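Local coordinates for protein phosphoethanolamine N-methyltransferase 1 (Haemonchus contortus, PDB 4KRG) that catalyses the N-methylation of phosphoethanolamine on the route to phosphocholine in a parasitic nematode, most likely with S-adenosylmethionine as methyl donor, at residues Arg12-Ser15 and Phe16-Phe19; Asp21-Ser24 and Asp25-Asp28; Asp86-Glu89 and Ser90-Glu93; Ile92-Asn95 and Gln96-Asn99. One frame throughout, in Å; residues are numbered along the deposited sequence.

Contact 1 of 4, residues Arg12-Ser15 and Phe16-Phe19; sequences RRDS and FKTF
Arg12-Ser15 and Phe16-Phe19 are consecutive turns of helix 9-21, joined by i to i+4 bonds: Thr18 N lies 2.9 Å from Asp14 O and Phe19 N 3.1 Å from Ser15 O, whereas Lys17 N to Arg13 O, at 3.5 Å, is weak. Arg13 O also accepts from Phe16 N, an i to i+3 bond. Ser15 turns its hydroxyl back along the helix. With chi1 at 81°, OG sits between the backbone N and the carbonyl carbon, which lets it donate to Arg12 O at 2.9 Å. The same OG lies over one face of the Phe16 ring, 4.1 Å above its plane and displaced toward the rim. Arg12 O approaches that ring too, 3.5 Å from Phe16 CD2.

Arg13 doubles back through bends at chi2 (95°) and chi3, and this carries NH2 to 3.8 Å from Phe16 CD2. Guanidinium and ring planes are only 11° apart, and the approach is oblique. The guanidinium is also held by salt bridges to Asp111 and Glu138 and by a hydrogen bond to Tyr133 O. On the outer side, Asp14 OD1 comes within 3.9 Å of Lys17 CB, while the ammonium of Lys17 pairs with Asp21 instead. Thr18 OG1 also points back at Asp14 O, but that separation is too short to be trusted. Buried aromatic rings on one side and solvated polar chains on another mark an amphipathic helix, here an N-terminal one that supplies Arg13 to the S-adenosylhomocysteine pocket.

Contact 2 of 4, residues Asp21-Ser24 and Asp25-Asp28; sequences DKYS and DKPD
Two type I beta turns in succession, Asp21-Ser24 and Tyr23-Lys26, lead the chain out of helix 9-21 toward helix 29-33. Tyr23 and Lys26 are the ends of the second turn, closed by Lys26 N donating to Tyr23 O at 2.7 Å; the donor stands 52° out of the carbonyl plane. The first is closed within Asp21-Ser24 by Ser24 N on Asp21 O, at 3.3 Å. Pro27 then centres an inverse gamma turn, in which Asp28 N returns to Lys26 O, and Pro27 CD rests 3.6 Å from Ser24 O.

The Lys26 chain, bent at chi3 (-69°), crosses the Tyr23 side chain obliquely, bringing NZ to 3.6 Å from CD1 of Tyr23. Tyr23 OH bonds to Met175 O, which limits how the ring can shift. Asp25 folds its carboxylate back over the turn, and OD1 lies 2.9 Å from Lys22 O, two acceptors brought close together. A water donates to Asp21 O and, at 3.3 Å, to Asp25 OD1. This bridge probably offsets part of the repulsion between Asp25 OD1 and Lys22 O, a tension consistent with an exposed, hydrated loop.

Contact 3 of 4, residues Asp86-Glu89 and Ser90-Glu93; sequences DFIE and SFIE. With SAH (S-adenosyl-L-homocysteine), chain D.
The Phe91 ring carries Ile88 on one face: CG2 is 3.7 Å from the ring centroid and 13° off the normal, a CH-pi contact, with Ile88 CB also 3.5 Å from Phe91 CD2. At the ring edge, near its plane, Asp86 OD2 approaches the same CD2. The Phe87 ring receives the adenine of S-adenosylhomocysteine over one face, its C5 standing 3.5 Å above the ring centre, while the ribose O2' lies in plane at the edge, 3.1 Å from Phe87 CE2.

Asp86, at the end of strand 81-86, takes the ribose hydroxyls. O2' of the ligand donates to OD2 at 2.7 Å; O3' is aimed at OD1, though that bond is refined too short for its length to be relied on. This acidic residue closing the second strand is a hallmark of the Rossmann-like methyltransferase fold. With CG anti to the backbone N (chi1 -157°), OD2 also accepts Ile88 N, at 3.1 Å and a straight 160°, an Asx turn that ties the carboxylate to the helix start. Gly67 N binds OD1 from another loop.

Ile88 is the N-cap of helix 89-98, its carbonyl taking weak bonds from Phe91 N and Ile92 N. Ile92 CG1 touches Asp86 CB. One turn along, the exposed carboxylates of Glu89 and Glu93 bring their OE2 atoms to 2.9 Å, which would probably favour a proton on one of them.

Contact 4 of 4, residues Ile92-Asn95 and Gln96-Asn99; sequences IEKN and QERN
Ile92 O receives Gln96 N at 2.9 Å, the first link across the last turns of helix 89-98, the helix of the beta-alpha-beta unit between parallel strands 81-86 and 105-109. Gln96 sends its side chain back beside this link: CG is 3.3 Å from Ile92 O, and OE1 touches Ile92 CG2 at 3.5 Å, an amide oxygen against a methyl. Glu93 comes next and contributes mainly backbone, its carbonyl taking Glu97 N.

Lys94 O is met nearly straight by Arg98 N, with an N-H...O angle of 175°, and more weakly by Glu97 N. The Lys94 chain, bent at chi2 and chi3, crosses that of Arg98 at about a right angle, so that aliphatic carbons touch, CD of Lys94 lying 3.8 Å from CG of Arg98. The Lys94 ammonium remains 4.4 Å from Glu97 OE2, beyond a salt bridge. The guanidinium of Arg98 bonds weakly to Ile68 O, reaching the loop before helix 70-78.

Asn95 is buried against Tyr107 of strand 105-109 and Thr72 of helix 70-78. Its backbone O accepts Asn99 N, the final rung as the chain leaves helical geometry. Their side chains meet as well, amide planes 62° apart. Asn99 OD1 is taken by Thr73 OG1, and Asn99 ND2 gives a weak, bent bond to Asn95 OD1, 2.7 Å long with an angle of 122° at the hydrogen.

Contacts 1 and 2 are successive parts of the N-terminal region, while contacts 3 and 4 share Ile92 and Glu93 on helix 89-98. Contact 2 is the surface member; the others are partly buried. Contact 3 touches both N-terminal contacts: Lys17 of contact 1 packs on Phe87 and Ile88, and Tyr23 O of contact 2 packs on Phe91 CE1, 3.5 Å away. Pro27 of contact 2 also packs on Lys94 of contact 4. Contacts 1 and 3 supply ligand-pocket residues, one a guanidinium, the other a carboxylate and aromatic rings. Contact 2 depends on turn bonds and water, whereas contact 4, about 10 Å from contact 1 at the nearest atoms, pairs buried amides beside the methyltransferase-fold strands.

Contact 1 of 4, residues Arg12-Ser15 and Phe16-Phe19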
loop_
_atom_site.group_PDB
_atom_site.type_symbol
_atom_site.label_atom_id
_atom_site.label_comp_id
_atom_site.label_asym_id
_atom_site.label_seq_id
_atom_site.Cartn_x
_atom_site.Cartn_y
_atom_site.Cartn_z
ATOM N N ARG A 12 23.209 -4.041 -17.030
ATOM C CA ARG A 12 21.840 -3.748 -16.610
ATOM C C ARG A 12 21.786 -2.468 -15.792
ATOM O O ARG A 12 20.826 -1.712 -15.886
ATOM C CB ARG A 12 21.228 -4.912 -15.819
ATOM C CG ARG A 12 21.163 -6.205 -16.604
ATOM C CD ARG A 12 20.007 -7.089 -16.182
ATOM N NE ARG A 12 19.606 -7.965 -17.282
ATOM C CZ ARG A 12 19.910 -9.257 -17.369
ATOM N NH1 ARG A 12 20.601 -9.843 -16.405
ATOM N NH2 ARG A 12 19.511 -9.965 -18.419
ATOM N N ARG A 13 22.814 -2.233 -14.987
ATOM C CA ARG A 13 22.914 -0.985 -14.247
ATOM C C ARG A 13 22.966 0.169 -15.240
ATOM O O ARG A 13 22.259 1.168 -15.089
ATOM C CB ARG A 13 24.161 -0.976 -13.358
ATOM C CG ARG A 13 24.335 0.292 -12.536
ATOM C CD ARG A 13 23.762 0.166 -11.117
ATOM N NE ARG A 13 22.377 -0.295 -11.107
ATOM C CZ ARG A 13 21.319 0.479 -11.318
ATOM N NH1 ARG A 13 21.472 1.777 -11.548
ATOM N NH2 ARG A 13 20.104 -0.052 -11.296
ATOM N N ASP A 14 23.784 0.008 -16.277
ATOM C CA ASP A 14 24.005 1.072 -17.248
ATOM C C ASP A 14 22.824 1.266 -18.191
ATOM O O ASP A 14 22.700 2.312 -18.821
ATOM C CB ASP A 14 25.282 0.815 -18.052
ATOM C CG ASP A 14 25.742 2.039 -18.829
ATOM O OD1 ASP A 14 25.386 3.171 -18.435
ATOM O OD2 ASP A 14 26.468 1.869 -19.834
ATOM N N SER A 15 21.950 0.268 -18.293
ATOM C CA SER A 15 20.776 0.406 -19.154
ATOM C C SER A 15 19.796 1.415 -18.563
ATOM O O SER A 15 19.068 2.089 -19.290
ATOM C CB SER A 15 20.086 -0.936 -19.376
ATOM O OG SER A 15 19.250 -1.265 -18.289
ATOM N N PHE A 16 19.785 1.517 -17.238
ATOM C CA PHE A 16 18.931 2.480 -16.554
ATOM C C PHE A 16 19.497 3.892 -16.650
ATOM O O PHE A 16 18.765 4.839 -16.919
ATOM C CB PHE A 16 18.702 2.074 -15.097
ATOM C CG PHE A 16 17.684 0.978 -14.927
ATOM C CD1 PHE A 16 16.352 1.195 -15.257
ATOM C CD2 PHE A 16 18.052 -0.264 -14.432
ATOM C CE1 PHE A 16 15.409 0.187 -15.107
ATOM C CE2 PHE A 16 17.111 -1.273 -14.273
ATOM C CZ PHE A 16 15.789 -1.046 -14.612
ATOM N N LYS A 17 20.802 4.027 -16.439
ATOM C CA LYS A 17 21.475 5.318 -16.579
ATOM C C LYS A 17 21.356 5.851 -18.010
ATOM O O LYS A 17 21.186 7.053 -18.222
ATOM C CB LYS A 17 22.938 5.194 -16.146
ATOM C CG LYS A 17 23.824 6.358 -16.522
ATOM C CD LYS A 17 23.390 7.628 -15.835
ATOM C CE LYS A 17 24.438 8.717 -16.011
ATOM N NZ LYS A 17 24.837 8.916 -17.436
ATOM N N THR A 18 21.416 4.943 -18.983
ATOM C CA THR A 18 21.226 5.284 -20.392
ATOM C C THR A 18 19.795 5.742 -20.668
ATOM O O THR A 18 19.571 6.702 -21.406
ATOM C CB THR A 18 21.521 4.085 -21.304
ATOM O OG1 THR A 18 22.732 3.452 -20.890
ATOM C CG2 THR A 18 21.660 4.535 -22.746
ATOM N N PHE A 19 18.826 5.041 -20.089
ATOM C CA PHE A 19 17.432 5.439 -20.209
ATOM C C PHE A 19 17.242 6.855 -19.680
ATOM O O PHE A 19 16.633 7.696 -20.334
ATOM C CB PHE A 19 16.518 4.474 -19.455
ATOM C CG PHE A 19 15.076 4.898 -19.438
ATOM C CD1 PHE A 19 14.243 4.615 -20.511
ATOM C CD2 PHE A 19 14.549 5.576 -18.345
ATOM C CE1 PHE A 19 12.913 5.006 -20.496
ATOM C CE2 PHE A 19 13.220 5.971 -18.323
ATOM C CZ PHE A 19 12.400 5.686 -19.398
#

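Contact 2 of 4, residues Asp21-Ser24 and Asp25-Asp28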
loop_
_atom_site.group_PDB
_atom_site.type_symbol
_atom_site.label_atom_id
_atom_site.label_comp_id
_atom_site.label_asym_id
_atom_site.label_seq_id
_atom_site.Cartn_x
_atom_site.Cartn_y
_atom_site.Cartn_z
ATOM N N ASP A 21 19.516 9.115 -19.220
ATOM C CA ASP A 21 20.296 10.036 -20.040
ATOM C C ASP A 21 19.424 10.701 -21.104
ATOM O O ASP A 21 19.645 11.857 -21.458
ATOM C CB ASP A 21 21.469 9.317 -20.712
ATOM C CG ASP A 21 22.666 9.158 -19.797
ATOM O OD1 ASP A 21 22.711 9.841 -18.754
ATOM O OD2 ASP A 21 23.568 8.358 -20.130
ATOM N N LYS A 22 18.430 9.969 -21.602
ATOM C CA LYS A 22 17.537 10.481 -22.636
ATOM C C LYS A 22 16.737 11.701 -22.174
ATOM O O LYS A 22 16.217 12.451 -22.996
ATOM C CB LYS A 22 16.583 9.380 -23.133
ATOM C CG LYS A 22 17.273 8.217 -23.845
ATOM C CD LYS A 22 16.278 7.243 -24.487
ATOM C CE LYS A 22 15.404 6.545 -23.452
ATOM N NZ LYS A 22 14.453 5.577 -24.079
ATOM N N TYR A 23 16.653 11.905 -20.861
ATOM C CA TYR A 23 15.831 12.978 -20.303
ATOM C C TYR A 23 16.641 14.130 -19.705
ATOM O O TYR A 23 16.075 15.143 -19.305
ATOM C CB TYR A 23 14.833 12.410 -19.276
ATOM C CG TYR A 23 13.854 11.436 -19.896
ATOM C CD1 TYR A 23 12.692 11.890 -20.502
ATOM C CD2 TYR A 23 14.107 10.069 -19.907
ATOM C CE1 TYR A 23 11.798 11.010 -21.097
ATOM C CE2 TYR A 23 13.219 9.178 -20.506
ATOM C CZ TYR A 23 12.066 9.658 -21.095
ATOM O OH TYR A 23 11.168 8.792 -21.686
ATOM N N SER A 24 17.962 13.985 -19.662
ATOM C CA SER A 24 18.829 15.001 -19.053
ATOM C C SER A 24 18.824 16.331 -19.816
ATOM O O SER A 24 19.276 17.357 -19.299
ATOM C CB SER A 24 20.259 14.478 -18.889
ATOM O OG SER A 24 20.910 14.369 -20.141
ATOM N N ASP A 25 18.311 16.306 -21.042
ATOM C CA ASP A 25 18.105 17.521 -21.817
ATOM C C ASP A 25 16.866 18.243 -21.306
ATOM O O ASP A 25 16.669 19.425 -21.583
ATOM C CB ASP A 25 17.900 17.180 -23.289
ATOM C CG ASP A 25 16.614 16.394 -23.531
ATOM O OD1 ASP A 25 16.433 15.325 -22.906
ATOM O OD2 ASP A 25 15.779 16.849 -24.343
ATOM N N LYS A 26 16.027 17.519 -20.566
ATOM C CA LYS A 26 14.789 18.076 -20.027
ATOM C C LYS A 26 14.715 17.895 -18.521
ATOM O O LYS A 26 13.929 17.088 -18.033
ATOM C CB LYS A 26 13.569 17.409 -20.672
ATOM C CG LYS A 26 13.490 17.557 -22.186
ATOM C CD LYS A 26 12.495 16.570 -22.799
ATOM C CE LYS A 26 12.996 15.130 -22.703
ATOM N NZ LYS A 26 11.988 14.130 -23.168
ATOM N N PRO A 27 15.537 18.644 -17.774
ATOM C CA PRO A 27 15.444 18.557 -16.315
ATOM C C PRO A 27 14.203 19.295 -15.825
ATOM O O PRO A 27 14.305 20.396 -15.276
ATOM C CB PRO A 27 16.719 19.261 -15.850
ATOM C CG PRO A 27 17.009 20.239 -16.931
ATOM C CD PRO A 27 16.593 19.571 -18.210
ATOM N N ASP A 28 13.036 18.686 -16.032
ATOM C CA ASP A 28 11.769 19.294 -15.633
ATOM C C ASP A 28 10.778 18.260 -15.089
ATOM O O ASP A 28 11.044 17.060 -15.123
ATOM C CB ASP A 28 11.157 20.109 -16.789
ATOM C CG ASP A 28 10.856 19.266 -18.025
ATOM O OD1 ASP A 28 10.317 18.152 -17.874
ATOM O OD2 ASP A 28 11.148 19.723 -19.156
HETATM O O HOH W 1 19.050 13.367 -23.348
#

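Contact 3 of 4, residues Asp86-Glu89 and Ser90-Glu93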
loop_
_atom_site.group_PDB
_atom_site.type_symbol
_atom_site.label_atom_id
_atom_site.label_comp_id
_atom_site.label_asym_id
_atom_site.label_seq_id
_atom_site.Cartn_x
_atom_site.Cartn_y
_atom_site.Cartn_z
ATOM N N ASP A 86 21.237 11.956 -7.008
ATOM C CA ASP A 86 20.693 11.424 -8.257
ATOM C C ASP A 86 21.862 11.034 -9.144
ATOM O O ASP A 86 22.937 11.629 -9.042
ATOM C CB ASP A 86 19.820 12.467 -8.959
ATOM C CG ASP A 86 18.817 11.846 -9.917
ATOM O OD1 ASP A 86 17.691 11.529 -9.475
ATOM O OD2 ASP A 86 19.149 11.668 -11.112
ATOM N N PHE A 87 21.677 10.043 -10.014
ATOM C CA PHE A 87 22.790 9.644 -10.877
ATOM C C PHE A 87 22.848 10.397 -12.213
ATOM O O PHE A 87 23.778 10.219 -12.996
ATOM C CB PHE A 87 22.929 8.110 -11.003
ATOM C CG PHE A 87 21.865 7.433 -11.837
ATOM C CD1 PHE A 87 22.053 6.126 -12.250
ATOM C CD2 PHE A 87 20.696 8.079 -12.198
ATOM C CE1 PHE A 87 21.107 5.483 -13.010
ATOM C CE2 PHE A 87 19.745 7.437 -12.964
ATOM C CZ PHE A 87 19.948 6.138 -13.368
ATOM N N ILE A 88 21.868 11.267 -12.445
ATOM C CA ILE A 88 21.913 12.159 -13.600
ATOM C C ILE A 88 22.387 13.552 -13.196
ATOM O O ILE A 88 21.729 14.240 -12.421
ATOM C CB ILE A 88 20.556 12.269 -14.303
ATOM C CG1 ILE A 88 20.114 10.905 -14.841
ATOM C CG2 ILE A 88 20.643 13.275 -15.430
ATOM C CD1 ILE A 88 21.074 10.304 -15.824
ATOM N N GLU A 89 23.530 13.954 -13.744
ATOM C CA GLU A 89 24.209 15.191 -13.376
ATOM C C GLU A 89 23.389 16.459 -13.586
ATOM O O GLU A 89 23.318 17.309 -12.697
ATOM C CB GLU A 89 25.518 15.297 -14.149
ATOM C CG GLU A 89 26.051 16.704 -14.269
ATOM C CD GLU A 89 27.309 16.767 -15.104
ATOM O OE1 GLU A 89 28.006 15.733 -15.196
ATOM O OE2 GLU A 89 27.595 17.842 -15.674
ATOM N N SER A 90 22.763 16.595 -14.751
ATOM C CA SER A 90 22.004 17.805 -15.046
ATOM C C SER A 90 20.811 17.959 -14.102
ATOM O O SER A 90 20.408 19.072 -13.781
ATOM C CB SER A 90 21.548 17.834 -16.507
ATOM O OG SER A 90 20.234 17.337 -16.645
ATOM N N PHE A 91 20.254 16.841 -13.652
ATOM C CA PHE A 91 19.130 16.886 -12.718
ATOM C C PHE A 91 19.580 17.507 -11.401
ATOM O O PHE A 91 18.927 18.412 -10.882
ATOM C CB PHE A 91 18.533 15.490 -12.488
ATOM C CG PHE A 91 17.817 14.920 -13.693
ATOM C CD1 PHE A 91 17.578 15.693 -14.824
ATOM C CD2 PHE A 91 17.376 13.603 -13.686
ATOM C CE1 PHE A 91 16.912 15.161 -15.923
ATOM C CE2 PHE A 91 16.719 13.069 -14.782
ATOM C CZ PHE A 91 16.487 13.851 -15.899
ATOM N N ILE A 92 20.706 17.028 -10.878
ATOM C CA ILE A 92 21.285 17.576 -9.654
ATOM C C ILE A 92 21.613 19.055 -9.845
ATOM O O ILE A 92 21.413 19.873 -8.939
ATOM C CB ILE A 92 22.547 16.799 -9.227
ATOM C CG1 ILE A 92 22.163 15.509 -8.499
ATOM C CG2 ILE A 92 23.430 17.648 -8.333
ATOM C CD1 ILE A 92 21.378 15.727 -7.202
ATOM N N GLU A 93 22.110 19.402 -11.029
ATOM C CA GLU A 93 22.397 20.797 -11.341
ATOM C C GLU A 93 21.135 21.656 -11.308
ATOM O O GLU A 93 21.140 22.745 -10.745
ATOM C CB GLU A 93 23.124 20.913 -12.681
ATOM C CG GLU A 93 24.538 20.375 -12.634
ATOM C CD GLU A 93 25.155 20.235 -14.003
ATOM O OE1 GLU A 93 24.422 20.380 -15.007
ATOM O OE2 GLU A 93 26.375 19.976 -14.076
HETATM N N SAH D . 12.039 11.018 -7.175
HETATM C CA SAH D . 11.882 12.176 -8.069
HETATM C CB SAH D . 12.277 11.738 -9.521
HETATM C CG SAH D . 11.506 10.523 -10.033
HETATM S SD SAH D . 12.092 9.840 -11.611
HETATM C C SAH D . 10.505 12.704 -8.020
HETATM O O SAH D . 9.566 11.941 -7.852
HETATM O OXT SAH D . 10.297 13.818 -8.449
HETATM C "C5'" SAH D . 13.561 8.865 -11.194
HETATM C "C4'" SAH D . 14.713 9.526 -10.664
HETATM O "O4'" SAH D . 15.558 8.556 -9.989
HETATM C "C3'" SAH D . 15.534 10.124 -11.733
HETATM O "O3'" SAH D . 16.061 11.352 -11.285
HETATM C "C2'" SAH D . 16.619 9.172 -11.929
HETATM O "O2'" SAH D . 17.764 9.809 -12.422
HETATM C "C1'" SAH D . 16.827 8.638 -10.562
HETATM N N9 SAH D . 17.506 7.296 -10.530
HETATM C C8 SAH D . 17.078 6.151 -11.076
HETATM N N7 SAH D . 17.910 5.186 -10.680
HETATM C C5 SAH D . 18.853 5.702 -9.889
HETATM C C6 SAH D . 19.958 5.162 -9.210
HETATM N N6 SAH D . 20.263 3.823 -9.285
HETATM N N1 SAH D . 20.716 5.994 -8.474
HETATM C C2 SAH D . 20.448 7.291 -8.381
HETATM N N3 SAH D . 19.398 7.835 -9.021
HETATM C C4 SAH D . 18.590 7.068 -9.774
#

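Contact 4 of 4, residues Ile92-Asn95 and Gln96-Asn99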
loop_
_atom_site.group_PDB
_atom_site.type_symbol
_atom_site.label_atom_id
_atom_site.label_comp_id
_atom_site.label_asym_id
_atom_site.label_seq_id
_atom_site.Cartn_x
_atom_site.Cartn_y
_atom_site.Cartn_z
ATOM N N ILE A 92 20.706 17.028 -10.878
ATOM C CA ILE A 92 21.285 17.576 -9.654
ATOM C C ILE A 92 21.613 19.055 -9.845
ATOM O O ILE A 92 21.413 19.873 -8.939
ATOM C CB ILE A 92 22.547 16.799 -9.227
ATOM C CG1 ILE A 92 22.163 15.509 -8.499
ATOM C CG2 ILE A 92 23.430 17.648 -8.333
ATOM C CD1 ILE A 92 21.378 15.727 -7.202
ATOM N N GLU A 93 22.110 19.402 -11.029
ATOM C CA GLU A 93 22.397 20.797 -11.341
ATOM C C GLU A 93 21.135 21.656 -11.308
ATOM O O GLU A 93 21.140 22.745 -10.745
ATOM C CB GLU A 93 23.124 20.913 -12.681
ATOM C CG GLU A 93 24.538 20.375 -12.634
ATOM C CD GLU A 93 25.155 20.235 -14.003
ATOM O OE1 GLU A 93 24.422 20.380 -15.007
ATOM O OE2 GLU A 93 26.375 19.976 -14.076
ATOM N N LYS A 94 20.053 21.164 -11.902
ATOM C CA LYS A 94 18.769 21.865 -11.836
ATOM C C LYS A 94 18.256 21.948 -10.386
ATOM O O LYS A 94 17.699 22.961 -9.978
ATOM C CB LYS A 94 17.746 21.203 -12.769
ATOM C CG LYS A 94 16.341 21.788 -12.716
ATOM C CD LYS A 94 16.339 23.306 -12.836
ATOM C CE LYS A 94 15.588 23.764 -14.071
ATOM N NZ LYS A 94 15.160 25.187 -13.954
ATOM N N ASN A 95 18.467 20.878 -9.619
ATOM C CA ASN A 95 18.147 20.823 -8.190
ATOM C C ASN A 95 18.837 21.963 -7.429
ATOM O O ASN A 95 18.201 22.704 -6.672
ATOM C CB ASN A 95 18.605 19.461 -7.649
ATOM C CG ASN A 95 17.916 19.054 -6.362
ATOM O OD1 ASN A 95 17.470 19.891 -5.578
ATOM N ND2 ASN A 95 17.849 17.746 -6.131
ATOM N N GLN A 96 20.142 22.106 -7.646
ATOM C CA GLN A 96 20.937 23.163 -7.006
ATOM C C GLN A 96 20.532 24.575 -7.406
ATOM O O GLN A 96 20.750 25.523 -6.657
ATOM C CB GLN A 96 22.424 22.978 -7.317
ATOM C CG GLN A 96 23.036 21.704 -6.771
ATOM C CD GLN A 96 24.450 21.494 -7.256
ATOM O OE1 GLN A 96 24.671 20.883 -8.303
ATOM N NE2 GLN A 96 25.421 22.014 -6.506
ATOM N N GLU A 97 19.975 24.725 -8.599
ATOM C CA GLU A 97 19.554 26.036 -9.075
ATOM C C GLU A 97 18.243 26.439 -8.410
ATOM O O GLU A 97 18.127 27.536 -7.862
ATOM C CB GLU A 97 19.404 26.026 -10.594
ATOM C CG GLU A 97 18.955 27.345 -11.190
ATOM C CD GLU A 97 18.948 27.322 -12.709
ATOM O OE1 GLU A 97 19.612 26.440 -13.301
ATOM O OE2 GLU A 97 18.276 28.187 -13.312
ATOM N N ARG A 98 17.266 25.538 -8.449
ATOM C CA ARG A 98 15.960 25.771 -7.844
ATOM C C ARG A 98 16.100 26.051 -6.353
ATOM O O ARG A 98 15.375 26.868 -5.792
ATOM C CB ARG A 98 15.060 24.548 -8.050
ATOM C CG ARG A 98 14.807 24.172 -9.509
ATOM C CD ARG A 98 14.046 22.855 -9.622
ATOM N NE ARG A 98 12.782 22.895 -8.891
ATOM C CZ ARG A 98 12.538 22.230 -7.766
ATOM N NH1 ARG A 98 13.469 21.452 -7.240
ATOM N NH2 ARG A 98 11.360 22.347 -7.168
ATOM N N ASN A 99 17.045 25.367 -5.723
ATOM C CA ASN A 99 17.203 25.421 -4.274
ATOM C C ASN A 99 18.384 26.272 -3.817
ATOM O O ASN A 99 18.878 26.115 -2.699
ATOM C CB ASN A 99 17.327 24.001 -3.716
ATOM C CG ASN A 99 16.059 23.197 -3.901
ATOM O OD1 ASN A 99 14.955 23.719 -3.733
ATOM N ND2 ASN A 99 16.207 21.923 -4.259
#